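Local coordinates for protein pseudopodium-enriched atypical kinase 1 (Homo sapiens, PDB 6BHC) that adopts a protein kinase fold with an unusual catalytic cleft, forms dimers and, as a pseudokinase, probably signals without relying on phosphoryl transfer, at residues D45-G50 and I149-P154; D52-F57 and V88-S93; L111-H114 and Q118-C121; L105-S110 and S244-K249. The protein carries 1 engineered substitution. All coordinates share one frame; numbering follows the deposited sequence.

Interaction 1 (D45-G50 and I149-P154)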
loop_
_atom_site.group_PDB
_atom_site.type_symbol
_atom_site.label_atom_id
_atom_site.label_comp_id
_atom_site.label_asym_id
_atom_site.label_seq_id
_atom_site.Cartn_x
_atom_site.Cartn_y
_atom_site.Cartn_z
ATOM N N ASP A 45 -0.948 -17.193 -25.327
ATOM C CA ASP A 45 -0.574 -18.150 -26.357
ATOM C C ASP A 45 -1.686 -18.259 -27.393
ATOM O O ASP A 45 -2.869 -18.331 -27.051
ATOM C CB ASP A 45 -0.292 -19.521 -25.743
ATOM C CG ASP A 45 0.834 -19.486 -24.729
ATOM O OD1 ASP A 45 1.679 -18.570 -24.808
ATOM O OD2 ASP A 45 0.876 -20.376 -23.853
ATOM N N GLN A 46 -1.302 -18.261 -28.666
ATOM C CA GLN A 46 -2.286 -18.355 -29.733
ATOM C C GLN A 46 -2.898 -19.750 -29.782
ATOM O O GLN A 46 -2.246 -20.754 -29.489
ATOM C CB GLN A 46 -1.656 -18.014 -31.082
ATOM C CG GLN A 46 -1.465 -16.524 -31.318
ATOM C CD GLN A 46 -1.269 -16.184 -32.784
ATOM O OE1 GLN A 46 -0.991 -17.057 -33.606
ATOM N NE2 GLN A 46 -1.420 -14.907 -33.119
ATOM N N LEU A 47 -4.170 -19.800 -30.159
ATOM C CA LEU A 47 -4.873 -21.065 -30.276
ATOM C C LEU A 47 -4.562 -21.729 -31.612
ATOM O O LEU A 47 -4.038 -21.107 -32.540
ATOM C CB LEU A 47 -6.382 -20.852 -30.136
ATOM C CG LEU A 47 -6.837 -20.161 -28.847
ATOM C CD1 LEU A 47 -8.325 -19.859 -28.896
ATOM C CD2 LEU A 47 -6.498 -21.018 -27.637
ATOM N N ARG A 48 -4.893 -23.016 -31.699
ATOM C CA ARG A 48 -4.743 -23.795 -32.920
ATOM C C ARG A 48 -6.124 -24.100 -33.482
ATOM O O ARG A 48 -7.029 -24.491 -32.738
ATOM C CB ARG A 48 -3.975 -25.091 -32.656
ATOM C CG ARG A 48 -2.535 -24.873 -32.223
ATOM C CD ARG A 48 -1.819 -26.193 -31.988
ATOM N NE ARG A 48 -0.434 -25.998 -31.569
ATOM C CZ ARG A 48 0.403 -26.987 -31.269
ATOM N NH1 ARG A 48 -0.002 -28.248 -31.340
ATOM N NH2 ARG A 48 1.646 -26.715 -30.897
ATOM N N PHE A 49 -6.285 -23.912 -34.789
ATOM C CA PHE A 49 -7.562 -24.093 -35.458
ATOM C C PHE A 49 -7.423 -25.098 -36.592
ATOM O O PHE A 49 -6.360 -25.222 -37.210
ATOM C CB PHE A 49 -8.093 -22.762 -36.003
ATOM C CG PHE A 49 -8.213 -21.688 -34.960
ATOM C CD1 PHE A 49 -9.225 -21.734 -34.016
ATOM C CD2 PHE A 49 -7.316 -20.633 -34.925
ATOM C CE1 PHE A 49 -9.339 -20.747 -33.054
ATOM C CE2 PHE A 49 -7.426 -19.642 -33.967
ATOM C CZ PHE A 49 -8.438 -19.700 -33.031
ATOM N N GLY A 50 -8.510 -25.817 -36.864
ATOM C CA GLY A 50 -8.497 -26.836 -37.894
ATOM C C GLY A 50 -9.860 -27.167 -38.468
ATOM O O GLY A 50 -10.484 -26.331 -39.130
ATOM N N ILE A 149 -9.797 -13.948 -33.422
ATOM C CA ILE A 149 -10.199 -14.189 -32.041
ATOM C C ILE A 149 -9.338 -13.320 -31.134
ATOM O O ILE A 149 -8.116 -13.245 -31.314
ATOM C CB ILE A 149 -10.067 -15.675 -31.666
ATOM C CG1 ILE A 149 -10.765 -16.551 -32.709
ATOM C CG2 ILE A 149 -10.649 -15.935 -30.285
ATOM C CD1 ILE A 149 -12.235 -16.235 -32.882
ATOM N N THR A 150 -9.974 -12.663 -30.166
ATOM C CA THR A 150 -9.271 -11.827 -29.204
ATOM C C THR A 150 -9.832 -12.077 -27.812
ATOM O O THR A 150 -11.007 -12.420 -27.651
ATOM C CB THR A 150 -9.378 -10.333 -29.555
ATOM O OG1 THR A 150 -8.748 -9.552 -28.532
ATOM C CG2 THR A 150 -10.835 -9.911 -29.687
ATOM N N ARG A 151 -8.976 -11.907 -26.802
ATOM C CA ARG A 151 -9.378 -12.110 -25.417
ATOM C C ARG A 151 -9.885 -10.841 -24.746
ATOM O O ARG A 151 -10.549 -10.929 -23.708
ATOM C CB ARG A 151 -8.213 -12.684 -24.603
ATOM C CG ARG A 151 -7.804 -14.093 -25.012
ATOM C CD ARG A 151 -6.785 -14.685 -24.048
ATOM N NE ARG A 151 -6.560 -16.107 -24.301
ATOM C CZ ARG A 151 -5.562 -16.590 -25.034
ATOM N NH1 ARG A 151 -5.440 -17.899 -25.210
ATOM N NH2 ARG A 151 -4.683 -15.767 -25.589
ATOM N N GLU A 152 -9.588 -9.669 -25.307
ATOM C CA GLU A 152 -10.089 -8.399 -24.781
ATOM C C GLU A 152 -11.375 -8.066 -25.526
ATOM O O GLU A 152 -11.345 -7.631 -26.680
ATOM C CB GLU A 152 -9.049 -7.294 -24.935
ATOM C CG GLU A 152 -7.792 -7.483 -24.091
ATOM C CD GLU A 152 -6.836 -8.509 -24.671
ATOM O OE1 GLU A 152 -6.874 -8.734 -25.900
ATOM O OE2 GLU A 152 -6.048 -9.094 -23.897
ATOM N N VAL A 153 -12.510 -8.272 -24.866
ATOM C CA VAL A 153 -13.818 -8.116 -25.497
ATOM C C VAL A 153 -14.188 -6.640 -25.574
ATOM O O VAL A 153 -14.289 -5.972 -24.535
ATOM C CB VAL A 153 -14.895 -8.908 -24.741
ATOM C CG1 VAL A 153 -16.266 -8.622 -25.329
ATOM C CG2 VAL A 153 -14.588 -10.395 -24.792
ATOM N N PRO A 154 -14.400 -6.091 -26.768
ATOM C CA PRO A 154 -14.841 -4.696 -26.869
ATOM C C PRO A 154 -16.334 -4.562 -26.621
ATOM O O PRO A 154 -17.144 -5.356 -27.105
ATOM C CB PRO A 154 -14.481 -4.318 -28.310
ATOM C CG PRO A 154 -14.576 -5.603 -29.051
ATOM C CD PRO A 154 -14.140 -6.685 -28.091
#
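Arg-151 reaches across to Asp-45 and spends its N-H groups on a backbone carbonyl rather than on the carboxylate, a worked example of a cationic side chain pinning an irregular segment by its main chain. The sound bond runs from Arg-151 NH1 to Asp-45 O at 3.2 Å, with an N-H...O angle of 160°. The oxygen lies in the guanidinium plane and NH1 in the carbonyl plane, so both flat groups are well set for it. A second, weak bond comes from Arg-151 NH2 to the same Asp-45 O at 3.5 Å. With CG beside its own backbone N (chi1 -66°), the arginine runs out extended to NE and carries the guanidinium to this carbonyl. The charged oxygen Asp-45 OD2 stays 6.9 Å from Arg-151 NH1, too far for a salt bridge. Next to this hydrogen bond, Leu-47 CD2 comes to 4.1 Å from Arg-151 NH1. Farther along, Phe-49 CZ meets Ile-149 CG1 at 3.9 Å, the two side chains crossing at a slant. Replacing Arg-151 by an alanine would probably leave the Asp-45 carbonyl without its two donors and let the start of 45-50 drift. Other polar groups are served from outside: Cys-121 pairs with the Leu-47 backbone, and the Thr-150 hydroxyl bonds to Gln-119 O. Segment 45-50, lying in the linker between helix 16-39 and strand 57-59, thus packs by the end of strand 143-150, with Phe-57 and Phe-124 beside the Phe-49 ring and Tyr-78 of strand 71-78 against Leu-47.

Interaction 2 (D52-F57 and V88-S93)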
loop_
_atom_site.group_PDB
_atom_site.type_symbol
_atom_site.label_atom_id
_atom_site.label_comp_id
_atom_site.label_asym_id
_atom_site.label_seq_id
_atom_site.Cartn_x
_atom_site.Cartn_y
_atom_site.Cartn_z
ATOM N N ASP A 52 -13.318 -27.187 -38.902
ATOM C CA ASP A 52 -14.500 -26.429 -38.486
ATOM C C ASP A 52 -14.306 -25.802 -37.106
ATOM O O ASP A 52 -15.003 -26.119 -36.139
ATOM C CB ASP A 52 -15.754 -27.308 -38.520
ATOM C CG ASP A 52 -16.468 -27.252 -39.854
ATOM O OD1 ASP A 52 -16.348 -26.220 -40.549
ATOM O OD2 ASP A 52 -17.152 -28.235 -40.206
ATOM N N SER A 53 -13.334 -24.891 -37.030
ATOM C CA SER A 53 -13.142 -24.128 -35.805
ATOM C C SER A 53 -14.199 -23.046 -35.635
ATOM O O SER A 53 -14.370 -22.534 -34.524
ATOM C CB SER A 53 -11.744 -23.515 -35.783
ATOM O OG SER A 53 -10.756 -24.527 -35.792
ATOM N N TRP A 54 -14.909 -22.692 -36.710
ATOM C CA TRP A 54 -16.015 -21.748 -36.595
ATOM C C TRP A 54 -17.140 -22.309 -35.736
ATOM O O TRP A 54 -17.864 -21.549 -35.084
ATOM C CB TRP A 54 -16.534 -21.383 -37.987
ATOM C CG TRP A 54 -17.848 -20.667 -37.975
ATOM C CD1 TRP A 54 -19.074 -21.197 -38.258
ATOM C CD2 TRP A 54 -18.071 -19.288 -37.661
ATOM N NE1 TRP A 54 -20.046 -20.233 -38.141
ATOM C CE2 TRP A 54 -19.455 -19.051 -37.775
ATOM C CE3 TRP A 54 -17.234 -18.229 -37.295
ATOM C CZ2 TRP A 54 -20.022 -17.801 -37.536
ATOM C CZ3 TRP A 54 -17.798 -16.987 -37.059
ATOM C CH2 TRP A 54 -19.179 -16.784 -37.180
ATOM N N SER A 55 -17.298 -23.634 -35.719
ATOM C CA SER A 55 -18.318 -24.268 -34.895
ATOM C C SER A 55 -17.920 -24.351 -33.428
ATOM O O SER A 55 -18.786 -24.579 -32.577
ATOM C CB SER A 55 -18.624 -25.670 -35.427
ATOM O OG SER A 55 -19.594 -26.323 -34.627
ATOM N N ASP A 56 -16.636 -24.172 -33.111
ATOM C CA ASP A 56 -16.170 -24.215 -31.731
ATOM C C ASP A 56 -16.416 -22.916 -30.978
ATOM O O ASP A 56 -16.143 -22.857 -29.773
ATOM C CB ASP A 56 -14.677 -24.553 -31.688
ATOM C CG ASP A 56 -14.396 -25.998 -32.043
ATOM O OD1 ASP A 56 -15.290 -26.846 -31.836
ATOM O OD2 ASP A 56 -13.281 -26.286 -32.525
ATOM N N PHE A 57 -16.915 -21.881 -31.643
ATOM C CA PHE A 57 -17.194 -20.593 -31.011
ATOM C C PHE A 57 -18.705 -20.399 -30.983
ATOM O O PHE A 57 -19.313 -20.021 -31.988
ATOM C CB PHE A 57 -16.491 -19.458 -31.750
ATOM C CG PHE A 57 -15.000 -19.464 -31.581
ATOM C CD1 PHE A 57 -14.190 -20.159 -32.463
ATOM C CD2 PHE A 57 -14.408 -18.782 -30.529
ATOM C CE1 PHE A 57 -12.817 -20.170 -32.305
ATOM C CE2 PHE A 57 -13.036 -18.788 -30.367
ATOM C CZ PHE A 57 -12.238 -19.483 -31.255
ATOM N N VAL A 88 -15.260 -12.766 -31.093
ATOM C CA VAL A 88 -15.080 -13.165 -32.484
ATOM C C VAL A 88 -15.091 -11.907 -33.339
ATOM O O VAL A 88 -16.087 -11.172 -33.367
ATOM C CB VAL A 88 -16.170 -14.152 -32.930
ATOM C CG1 VAL A 88 -16.129 -14.334 -34.433
ATOM C CG2 VAL A 88 -15.993 -15.486 -32.223
ATOM N N LYS A 89 -13.985 -11.653 -34.031
ATOM C CA LYS A 89 -13.831 -10.473 -34.874
ATOM C C LYS A 89 -13.960 -10.901 -36.332
ATOM O O LYS A 89 -13.090 -11.603 -36.858
ATOM C CB LYS A 89 -12.486 -9.797 -34.606
ATOM C CG LYS A 89 -12.234 -8.549 -35.426
ATOM C CD LYS A 89 -10.843 -7.983 -35.173
ATOM C CE LYS A 89 -10.592 -6.742 -36.018
ATOM N NZ LYS A 89 -9.254 -6.140 -35.754
ATOM N N ILE A 90 -15.042 -10.480 -36.979
ATOM C CA ILE A 90 -15.329 -10.834 -38.365
ATOM C C ILE A 90 -14.996 -9.624 -39.229
ATOM O O ILE A 90 -15.741 -8.638 -39.249
ATOM C CB ILE A 90 -16.789 -11.267 -38.550
ATOM C CG1 ILE A 90 -17.181 -12.303 -37.496
ATOM C CG2 ILE A 90 -17.000 -11.833 -39.947
ATOM C CD1 ILE A 90 -18.638 -12.714 -37.562
ATOM N N CYS A 91 -13.889 -9.701 -39.961
ATOM C CA CYS A 91 -13.366 -8.560 -40.694
ATOM C C CYS A 91 -14.173 -8.303 -41.966
ATOM O O CYS A 91 -14.852 -9.186 -42.497
ATOM C CB CYS A 91 -11.891 -8.784 -41.028
ATOM S SG CYS A 91 -10.869 -9.098 -39.567
ATOM N N LYS A 92 -14.089 -7.065 -42.455
ATOM C CA LYS A 92 -14.898 -6.666 -43.601
ATOM C C LYS A 92 -14.262 -7.063 -44.928
ATOM O O LYS A 92 -14.974 -7.242 -45.923
ATOM C CB LYS A 92 -15.145 -5.158 -43.567
ATOM C CG LYS A 92 -15.941 -4.689 -42.355
ATOM C CD LYS A 92 -16.150 -3.184 -42.371
ATOM C CE LYS A 92 -16.975 -2.725 -41.174
ATOM N NZ LYS A 92 -17.158 -1.243 -41.163
ATOM N N SER A 93 -12.943 -7.208 -44.968
ATOM C CA SER A 93 -12.249 -7.563 -46.205
ATOM C C SER A 93 -11.024 -8.429 -45.926
ATOM O O SER A 93 -10.599 -9.213 -46.772
ATOM C CB SER A 93 -11.840 -6.301 -46.968
ATOM O OG SER A 93 -12.977 -5.565 -47.383
#
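Trp-54 holds CG anti to its backbone N (chi1 167°), which swings the far end of the indole over to Val-88 and Ile-90. Val-88 divides its two methyl groups between the aromatic partners: CG1, placed opposite the valine's own backbone N (chi1 169°), goes to the tryptophan, while CG2 goes to Phe-57. The pairs are purely apolar. Trp-54 CZ3 lies 4.1 Å from Val-88 CG1, and Trp-54 CH2 is 4.1 Å from Ile-90 CD1, the indole crossing both aliphatic chains at about a right angle. Phe-57 comes in aslant, with its CD2 4.0 Å from Val-88 CG2 and its CB equally near that methyl. In the kinase fold this is the N-lobe sheet face turned away from Lys-89 and the cleft: Trp-54 sits in the linker just ahead of strand 57-59, and Val-88 and Ile-90 belong to strand 85-91, whose Lys-89 occupies the position of the conserved kinase lysine. Lys-89 leaves the strand on the other side, where its NZ forms a salt bridge with Asp-70 and a hydrogen bond with Gln-118. The side-chain rows of one strand therefore serve a hydrophobic layer and the cleft separately. A short turn positions the aromatic pair, closed by the bond from Asp-56 N to Ser-53 O at 3.1 Å; it allows Trp-54 and Phe-57 to address the same valine from two positions. Around them, Ala-126 and Val-128 of strand 123-128 also touch the indole, and the ring of Tyr-78 stacks on that of Phe-57.

Interaction 3 (L111-H114 and Q118-C121)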
loop_
_atom_site.group_PDB
_atom_site.type_symbol
_atom_site.label_atom_id
_atom_site.label_comp_id
_atom_site.label_asym_id
_atom_site.label_seq_id
_atom_site.Cartn_x
_atom_site.Cartn_y
_atom_site.Cartn_z
ATOM N N LEU A 111 4.432 -6.571 -33.533
ATOM C CA LEU A 111 4.598 -5.656 -32.412
ATOM C C LEU A 111 4.512 -6.410 -31.093
ATOM O O LEU A 111 3.674 -7.302 -30.928
ATOM C CB LEU A 111 3.533 -4.558 -32.442
ATOM C CG LEU A 111 3.286 -3.850 -33.774
ATOM C CD1 LEU A 111 2.112 -2.891 -33.649
ATOM C CD2 LEU A 111 4.535 -3.119 -34.235
ATOM N N ALA A 112 5.384 -6.047 -30.154
ATOM C CA ALA A 112 5.272 -6.574 -28.803
ATOM C C ALA A 112 3.966 -6.106 -28.172
ATOM O O ALA A 112 3.424 -5.055 -28.524
ATOM C CB ALA A 112 6.462 -6.129 -27.953
ATOM N N VAL A 113 3.455 -6.906 -27.232
ATOM C CA VAL A 113 2.148 -6.624 -26.658
ATOM C C VAL A 113 2.171 -5.280 -25.936
ATOM O O VAL A 113 3.189 -4.860 -25.372
ATOM C CB VAL A 113 1.705 -7.754 -25.712
ATOM C CG1 VAL A 113 1.587 -9.067 -26.475
ATOM C CG2 VAL A 113 2.677 -7.894 -24.550
ATOM N N HIS A 114 1.035 -4.589 -25.975
ATOM C CA HIS A 114 0.895 -3.297 -25.324
ATOM C C HIS A 114 -0.532 -3.159 -24.819
ATOM O O HIS A 114 -1.475 -3.658 -25.437
ATOM C CB HIS A 114 1.239 -2.143 -26.270
ATOM C CG HIS A 114 1.365 -0.820 -25.585
ATOM N ND1 HIS A 114 0.281 -0.007 -25.327
ATOM C CD2 HIS A 114 2.447 -0.167 -25.100
ATOM C CE1 HIS A 114 0.692 1.088 -24.715
ATOM N NE2 HIS A 114 2.002 1.017 -24.566
ATOM N N GLN A 118 -4.346 -3.636 -29.861
ATOM C CA GLN A 118 -5.154 -4.847 -29.906
ATOM C C GLN A 118 -4.281 -6.089 -30.029
ATOM O O GLN A 118 -3.351 -6.134 -30.841
ATOM C CB GLN A 118 -6.142 -4.785 -31.070
ATOM C CG GLN A 118 -7.087 -5.970 -31.124
ATOM C CD GLN A 118 -8.212 -5.773 -32.117
ATOM O OE1 GLN A 118 -7.990 -5.346 -33.249
ATOM N NE2 GLN A 118 -9.432 -6.078 -31.693
ATOM N N GLN A 119 -4.585 -7.095 -29.216
ATOM C CA GLN A 119 -3.953 -8.402 -29.274
ATOM C C GLN A 119 -4.939 -9.420 -29.830
ATOM O O GLN A 119 -6.158 -9.249 -29.745
ATOM C CB GLN A 119 -3.479 -8.852 -27.888
ATOM C CG GLN A 119 -2.693 -7.811 -27.114
ATOM C CD GLN A 119 -2.448 -8.228 -25.675
ATOM O OE1 GLN A 119 -1.969 -9.331 -25.407
ATOM N NE2 GLN A 119 -2.789 -7.350 -24.738
ATOM N N ASP A 120 -4.397 -10.494 -30.401
ATOM C CA ASP A 120 -5.213 -11.586 -30.907
ATOM C C ASP A 120 -4.562 -12.908 -30.531
ATOM O O ASP A 120 -3.347 -12.986 -30.338
ATOM C CB ASP A 120 -5.404 -11.501 -32.429
ATOM C CG ASP A 120 -4.118 -11.745 -33.194
ATOM O OD1 ASP A 120 -3.836 -12.916 -33.526
ATOM O OD2 ASP A 120 -3.391 -10.767 -33.467
ATOM N N CYS A 121 -5.388 -13.950 -30.428
ATOM C CA CYS A 121 -4.919 -15.291 -30.101
ATOM C C CYS A 121 -5.206 -16.272 -31.233
ATOM O O CYS A 121 -5.383 -17.470 -30.997
ATOM C CB CYS A 121 -5.539 -15.780 -28.792
ATOM S SG CYS A 121 -7.349 -15.815 -28.762
#
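Val-113 and Gln-119 form the close part of this contact, meeting across the loop that joins 111-114 to 118-121. The glutamine sets CG beside its own backbone N (chi1 -48°) and continues extended, which brings its terminal amide up to the valine. Gln-119 OE1 stands 3.7 Å from Val-113 CG1 and 4.0 Å from Val-113 CB, and the two side chains meet on a slant. The other end of the amide is looser: Gln-119 NE2 remains 4.0 Å from His-114 O, beyond hydrogen-bonding range. Val-113 is exposed, so even the closer half lies at the surface. His-114 contributes its backbone here, its ring heading off to meet that of His-193, with ND1 bonded to the backbone N of Asn-116. An alanine in place of Gln-119 would probably strip Val-113 of its amide cover and open a gap between the two limbs of the loop. This is the loop between helix 104-109 and strand 123-128, the counterpart of the kinase αC-β4 loop, which packs against the αE helix of the C-lobe. Here that packing is done by Ala-112, whose N and O bond to Tyr-197 and His-193, and by Leu-111 and His-114 against helix 173-194. The buried Gln-118 faces the other way, its NE2 bonded to Tyr-73 OH. With an amide oxygen set against methyl and methine carbons and no hydrogen bond between the limbs, their mutual attraction is likely to be modest, and the loop's shape is probably held largely by its outside bonds.

Interaction 4 (L105-S110 and S244-K249)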
loop_
_atom_site.group_PDB
_atom_site.type_symbol
_atom_site.label_atom_id
_atom_site.label_comp_id
_atom_site.label_asym_id
_atom_site.label_seq_id
_atom_site.Cartn_x
_atom_site.Cartn_y
_atom_site.Cartn_z
ATOM N N LEU A 105 -3.136 -7.833 -39.822
ATOM C CA LEU A 105 -2.553 -8.839 -38.939
ATOM C C LEU A 105 -1.036 -8.878 -39.069
ATOM O O LEU A 105 -0.330 -9.071 -38.075
ATOM C CB LEU A 105 -3.154 -10.213 -39.237
ATOM C CG LEU A 105 -4.622 -10.425 -38.861
ATOM C CD1 LEU A 105 -5.118 -11.768 -39.371
ATOM C CD2 LEU A 105 -4.809 -10.324 -37.358
ATOM N N ALA A 106 -0.515 -8.690 -40.284
ATOM C CA ALA A 106 0.927 -8.780 -40.493
ATOM C C ALA A 106 1.671 -7.682 -39.741
ATOM O O ALA A 106 2.694 -7.943 -39.097
ATOM C CB ALA A 106 1.248 -8.721 -41.986
ATOM N N VAL A 107 1.170 -6.446 -39.805
ATOM C CA VAL A 107 1.853 -5.340 -39.142
ATOM C C VAL A 107 1.688 -5.434 -37.630
ATOM O O VAL A 107 2.640 -5.212 -36.872
ATOM C CB VAL A 107 1.339 -3.994 -39.689
ATOM C CG1 VAL A 107 1.934 -2.836 -38.904
ATOM C CG2 VAL A 107 1.673 -3.865 -41.167
ATOM N N ARG A 108 0.485 -5.779 -37.166
ATOM C CA ARG A 108 0.211 -5.807 -35.733
ATOM C C ARG A 108 0.846 -7.009 -35.041
ATOM O O ARG A 108 1.197 -6.921 -33.859
ATOM C CB ARG A 108 -1.302 -5.795 -35.496
ATOM C CG ARG A 108 -1.712 -5.561 -34.056
ATOM C CD ARG A 108 -3.204 -5.291 -33.957
ATOM N NE ARG A 108 -3.993 -6.327 -34.616
ATOM C CZ ARG A 108 -4.328 -7.482 -34.052
ATOM N NH1 ARG A 108 -3.939 -7.756 -32.814
ATOM N NH2 ARG A 108 -5.050 -8.366 -34.727
ATOM N N GLN A 109 1.002 -8.133 -35.747
ATOM C CA GLN A 109 1.618 -9.308 -35.139
ATOM C C GLN A 109 3.106 -9.109 -34.880
ATOM O O GLN A 109 3.664 -9.767 -33.994
ATOM C CB GLN A 109 1.396 -10.535 -36.026
ATOM C CG GLN A 109 1.774 -11.867 -35.401
ATOM C CD GLN A 109 1.471 -13.035 -36.320
ATOM O OE1 GLN A 109 0.819 -12.872 -37.352
ATOM N NE2 GLN A 109 1.946 -14.220 -35.953
ATOM N N SER A 110 3.757 -8.212 -35.619
ATOM C CA SER A 110 5.177 -7.943 -35.429
ATOM C C SER A 110 5.459 -7.029 -34.243
ATOM O O SER A 110 6.629 -6.744 -33.969
ATOM C CB SER A 110 5.770 -7.329 -36.702
ATOM O OG SER A 110 5.148 -6.096 -37.017
ATOM N N SER A 244 -5.108 -1.673 -41.133
ATOM C CA SER A 244 -5.164 -1.971 -42.561
ATOM C C SER A 244 -4.400 -0.944 -43.387
ATOM O O SER A 244 -3.907 -1.270 -44.472
ATOM C CB SER A 244 -6.619 -2.038 -43.026
ATOM O OG SER A 244 -7.371 -2.938 -42.232
ATOM N N GLN A 245 -4.298 0.292 -42.902
ATOM C CA GLN A 245 -3.603 1.361 -43.606
ATOM C C GLN A 245 -2.213 1.624 -43.042
ATOM O O GLN A 245 -1.581 2.617 -43.415
ATOM C CB GLN A 245 -4.427 2.650 -43.555
ATOM C CG GLN A 245 -5.897 2.484 -43.909
ATOM C CD GLN A 245 -6.138 2.415 -45.402
ATOM O OE1 GLN A 245 -6.042 1.351 -46.011
ATOM N NE2 GLN A 245 -6.458 3.557 -45.999
ATOM N N ALA A 246 -1.725 0.760 -42.155
ATOM C CA ALA A 246 -0.477 1.028 -41.456
ATOM C C ALA A 246 0.712 0.956 -42.404
ATOM O O ALA A 246 0.788 0.082 -43.273
ATOM C CB ALA A 246 -0.291 0.038 -40.306
ATOM N N LYS A 247 1.646 1.887 -42.231
ATOM C CA LYS A 247 2.876 1.925 -43.006
ATOM C C LYS A 247 4.029 1.390 -42.168
ATOM O O LYS A 247 4.116 1.661 -40.967
ATOM C CB LYS A 247 3.187 3.349 -43.471
ATOM C CG LYS A 247 2.106 3.973 -44.334
ATOM C CD LYS A 247 1.934 3.212 -45.635
ATOM C CE LYS A 247 0.887 3.869 -46.517
ATOM N NZ LYS A 247 0.722 3.145 -47.808
ATOM N N GLN A 248 4.911 0.628 -42.810
ATOM C CA GLN A 248 6.066 0.019 -42.158
ATOM C C GLN A 248 7.322 0.468 -42.893
ATOM O O GLN A 248 7.579 0.024 -44.017
ATOM C CB GLN A 248 5.947 -1.506 -42.155
ATOM C CG GLN A 248 7.185 -2.231 -41.652
ATOM C CD GLN A 248 7.228 -2.338 -40.141
ATOM O OE1 GLN A 248 6.268 -2.783 -39.512
ATOM N NE2 GLN A 248 8.345 -1.929 -39.550
ATOM N N LYS A 249 8.100 1.345 -42.264
ATOM C CA LYS A 249 9.333 1.830 -42.874
ATOM C C LYS A 249 10.530 1.005 -42.407
ATOM O O LYS A 249 11.346 1.466 -41.607
ATOM C CB LYS A 249 9.556 3.311 -42.551
ATOM C CG LYS A 249 10.640 3.964 -43.397
ATOM C CD LYS A 249 10.988 5.357 -42.899
ATOM C CE LYS A 249 12.116 5.961 -43.724
ATOM N NZ LYS A 249 12.560 7.279 -43.191
#
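Val-107 O, on the helical turn that faces Ala-246 and Gln-248, is gripped by two groups of Ser-110. The hydroxyl makes the sound bond, Ser-110 OG to Val-107 O at 2.7 Å, with the donor tilted 34° from the carbonyl plane. Ser-110 N adds a weak one to the same oxygen. A chi1 of 61° folds the serine hydroxyl back onto Val-107 O. The same valine carries the contact: its CG1, anti to the backbone N (chi1 174°), touches Ala-246 CB at 3.9 Å. Beside this apolar touch, Gln-248 OE1 lies 4.4 Å from Val-107 CG1. The amide oxygen also comes to 4.3 Å from Ser-110 OG, too far for a bond. In kinase terms, helix 104-109 corresponds to the N-lobe αC helix, as far as it is modelled, and 244-249 begins at the last position of the DFG counterpart, Asn-242, Phe-243 and Ser-244, where the activation segment starts. Strand 247-248 pairs with 199-200, and Val-199 touches both Val-107 and Gln-248. A neighbouring flank of the helix carries Arg-108, whose NH1 forms a salt bridge with Asp-120 and a hydrogen bond with Gln-118 O. His-103, just ahead of the helix, bonds through NE2 to Ala-246 O.

How the interactions relate
Interactions 1 and 2 share one hydrophobic layer, their centres about 10 Å apart: Ile-149 CG1 lies 3.6 Å from Phe-57 CZ, and strands 85-91 and 143-150 are sheet neighbours. Interaction 3, centred about 11 Å from interaction 1, joins it through Leu-47 N to Cys-121 O at 2.8 Å. It is tied to interaction 4 by Arg-108, whose NH1 is 2.6 Å from Gln-118 O, and to interaction 2 by Lys-89 NZ, 2.9 Å from Gln-118 OE1. Gln-118 therefore links the conserved-lysine position to the helix 104-109 region, close to what would be the catalytic cleft in an active kinase. Interactions 2 and 4 do not touch, their centres being about 21 Å apart.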